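PDB 2IFT: ribosomal RNA small subunit methyltransferase D from Haemophilus influenzae, which probably methylates the exocyclic N2 amino group of guanine 966 in 16S rRNA of the assembled 30S particle, with S-adenosyl-L-methionine as methyl donor. Local coordinates for residues A[158-163]-A[188-193]. Numbering follows the deposited sequence.
Sequences LIYVET and YRLYQN
Tyr191 O takes the backbone N-H of Ile159 at 2.7 Å between N and O, and the CA-H of Leu158 makes a bent, weaker approach to the same oxygen, CA to Tyr191 O 3.2 Å. Tyr191 N returns a bond to Ile159 O, and two more N-H...O bonds join Val161 and Arg189, making these the hydrogen-bonded pairs of an antiparallel sheet. On the face carrying Tyr160, Glu162 and Tyr188, Tyr160 OH and Glu162 OE1, on the same strand, are modelled 2.4 Å apart, too close for the length of that bond to be trusted. Across the strands Tyr160 OH lies 3.3 Å from Tyr188 CD1. The Glu162 chain passes obliquely by the Tyr188 ring, CG 3.5 Å from CD1, with carboxylate and ring planes 90° apart. Leu190, its CG anti to the backbone N (chi1 -167°), brings CD1 to the edge of the Tyr160 ring and within 3.6 Å of Ile159 O; helix 39-52 packs over this side. On the other face Val161 CG2 meets the edge of the Tyr191 ring at CE1, 4.3 Å away, while the extended Arg189 sends NE to a salt bridge with Glu180. Strand 186-193, inserted antiparallel between 157-164 and 175-183, gives the 3-2-1-4-5-7-6 order of the Rossmann-like class I methyltransferase fold.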
loop_
_atom_site.group_PDB
_atom_site.type_symbol
_atom_site.label_atom_id
_atom_site.label_comp_id
_atom_site.label_asym_id
_atom_site.label_seq_id
_atom_site.Cartn_x
_atom_site.Cartn_y
_atom_site.Cartn_z
ATOM N N LEU A 158 -8.030 1.212 5.819
ATOM C CA LEU A 158 -7.765 -0.222 5.747
ATOM C C LEU A 158 -6.265 -0.384 5.594
ATOM O O LEU A 158 -5.631 0.373 4.861
ATOM C CB LEU A 158 -8.469 -0.838 4.538
ATOM C CG LEU A 158 -9.976 -0.592 4.526
ATOM C CD1 LEU A 158 -10.594 -1.226 3.289
ATOM C CD2 LEU A 158 -10.592 -1.164 5.792
ATOM N N ILE A 159 -5.691 -1.350 6.299
ATOM C CA ILE A 159 -4.255 -1.578 6.215
ATOM C C ILE A 159 -4.001 -3.002 5.781
ATOM O O ILE A 159 -4.398 -3.959 6.452
ATOM C CB ILE A 159 -3.536 -1.360 7.563
ATOM C CG1 ILE A 159 -4.011 -0.058 8.202
ATOM C CG2 ILE A 159 -2.007 -1.311 7.338
ATOM C CD1 ILE A 159 -3.747 1.130 7.351
ATOM N N TYR A 160 -3.350 -3.125 4.634
ATOM C CA TYR A 160 -3.014 -4.413 4.068
ATOM C C TYR A 160 -1.578 -4.736 4.449
ATOM O O TYR A 160 -0.664 -3.922 4.268
ATOM C CB TYR A 160 -3.170 -4.359 2.554
ATOM C CG TYR A 160 -2.791 -5.639 1.869
ATOM C CD1 TYR A 160 -1.489 -5.860 1.431
ATOM C CD2 TYR A 160 -3.731 -6.641 1.675
ATOM C CE1 TYR A 160 -1.134 -7.051 0.813
ATOM C CE2 TYR A 160 -3.388 -7.838 1.062
ATOM C CZ TYR A 160 -2.086 -8.037 0.631
ATOM O OH TYR A 160 -1.740 -9.220 0.009
ATOM N N VAL A 161 -1.379 -5.929 4.982
ATOM C CA VAL A 161 -0.056 -6.336 5.410
ATOM C C VAL A 161 0.251 -7.762 4.992
ATOM O O VAL A 161 -0.594 -8.648 5.087
ATOM C CB VAL A 161 0.073 -6.223 6.948
ATOM C CG1 VAL A 161 1.466 -6.649 7.395
ATOM C CG2 VAL A 161 -0.226 -4.795 7.386
ATOM N N GLU A 162 1.465 -7.960 4.503
ATOM C CA GLU A 162 1.926 -9.271 4.091
ATOM C C GLU A 162 3.153 -9.553 4.925
ATOM O O GLU A 162 4.105 -8.777 4.920
ATOM C CB GLU A 162 2.291 -9.279 2.617
ATOM C CG GLU A 162 1.100 -9.205 1.695
ATOM C CD GLU A 162 1.500 -9.375 0.250
ATOM O OE1 GLU A 162 0.607 -9.353 -0.617
ATOM O OE2 GLU A 162 2.714 -9.529 -0.015
ATOM N N THR A 163 3.137 -10.672 5.630
ATOM C CA THR A 163 4.235 -11.010 6.509
ATOM C C THR A 163 4.607 -12.492 6.460
ATOM O O THR A 163 3.928 -13.278 5.796
ATOM C CB THR A 163 3.854 -10.570 7.936
ATOM O OG1 THR A 163 4.614 -9.409 8.279
ATOM C CG2 THR A 163 4.066 -11.670 8.946
ATOM N N TYR A 188 -1.334 -12.991 5.090
ATOM C CA TYR A 188 -1.954 -11.801 4.523
ATOM C C TYR A 188 -3.000 -11.308 5.516
ATOM O O TYR A 188 -3.845 -12.079 5.984
ATOM C CB TYR A 188 -2.616 -12.144 3.185
ATOM C CG TYR A 188 -1.679 -12.837 2.225
ATOM C CD1 TYR A 188 -0.815 -12.105 1.409
ATOM C CD2 TYR A 188 -1.626 -14.230 2.164
ATOM C CE1 TYR A 188 0.083 -12.742 0.556
ATOM C CE2 TYR A 188 -0.733 -14.879 1.320
ATOM C CZ TYR A 188 0.120 -14.133 0.517
ATOM O OH TYR A 188 1.024 -14.776 -0.311
ATOM N N ARG A 189 -2.942 -10.023 5.842
ATOM C CA ARG A 189 -3.886 -9.468 6.798
ATOM C C ARG A 189 -4.457 -8.159 6.332
ATOM O O ARG A 189 -3.834 -7.427 5.561
ATOM C CB ARG A 189 -3.219 -9.228 8.154
ATOM C CG ARG A 189 -2.641 -10.454 8.830
ATOM C CD ARG A 189 -2.233 -10.096 10.244
ATOM N NE ARG A 189 -1.773 -11.247 11.009
ATOM C CZ ARG A 189 -0.551 -11.761 10.929
ATOM N NH1 ARG A 189 0.344 -11.218 10.110
ATOM N NH2 ARG A 189 -0.225 -12.812 11.679
ATOM N N LEU A 190 -5.658 -7.871 6.814
ATOM C CA LEU A 190 -6.325 -6.625 6.503
ATOM C C LEU A 190 -6.843 -6.083 7.827
ATOM O O LEU A 190 -7.650 -6.734 8.494
ATOM C CB LEU A 190 -7.487 -6.864 5.542
ATOM C CG LEU A 190 -8.085 -5.612 4.900
ATOM C CD1 LEU A 190 -7.008 -4.892 4.078
ATOM C CD2 LEU A 190 -9.254 -6.005 4.012
ATOM N N TYR A 191 -6.351 -4.912 8.221
ATOM C CA TYR A 191 -6.783 -4.273 9.455
ATOM C C TYR A 191 -7.572 -3.013 9.139
ATOM O O TYR A 191 -7.465 -2.464 8.040
ATOM C CB TYR A 191 -5.589 -3.830 10.321
ATOM C CG TYR A 191 -4.676 -4.916 10.835
ATOM C CD1 TYR A 191 -3.562 -5.324 10.098
ATOM C CD2 TYR A 191 -4.900 -5.509 12.069
ATOM C CE1 TYR A 191 -2.692 -6.300 10.584
ATOM C CE2 TYR A 191 -4.039 -6.488 12.568
ATOM C CZ TYR A 191 -2.940 -6.880 11.821
ATOM O OH TYR A 191 -2.107 -7.869 12.289
ATOM N N GLN A 192 -8.356 -2.551 10.112
ATOM C CA GLN A 192 -9.095 -1.300 9.951
ATOM C C GLN A 192 -8.801 -0.367 11.121
ATOM O O GLN A 192 -8.838 -0.771 12.293
ATOM C CB GLN A 192 -10.606 -1.511 9.868
ATOM C CG GLN A 192 -11.309 -0.248 9.381
ATOM C CD GLN A 192 -12.823 -0.294 9.477
ATOM O OE1 GLN A 192 -13.512 0.495 8.827
ATOM N NE2 GLN A 192 -13.350 -1.199 10.295
ATOM N N ASN A 193 -8.491 0.880 10.787
ATOM C CA ASN A 193 -8.203 1.902 11.780
ATOM C C ASN A 193 -9.533 2.373 12.354
ATOM O O ASN A 193 -10.275 3.094 11.701
ATOM C CB ASN A 193 -7.458 3.060 11.116
ATOM C CG ASN A 193 -7.272 4.257 12.044
ATOM O OD1 ASN A 193 -6.794 4.124 13.177
ATOM N ND2 ASN A 193 -7.632 5.437 11.554
#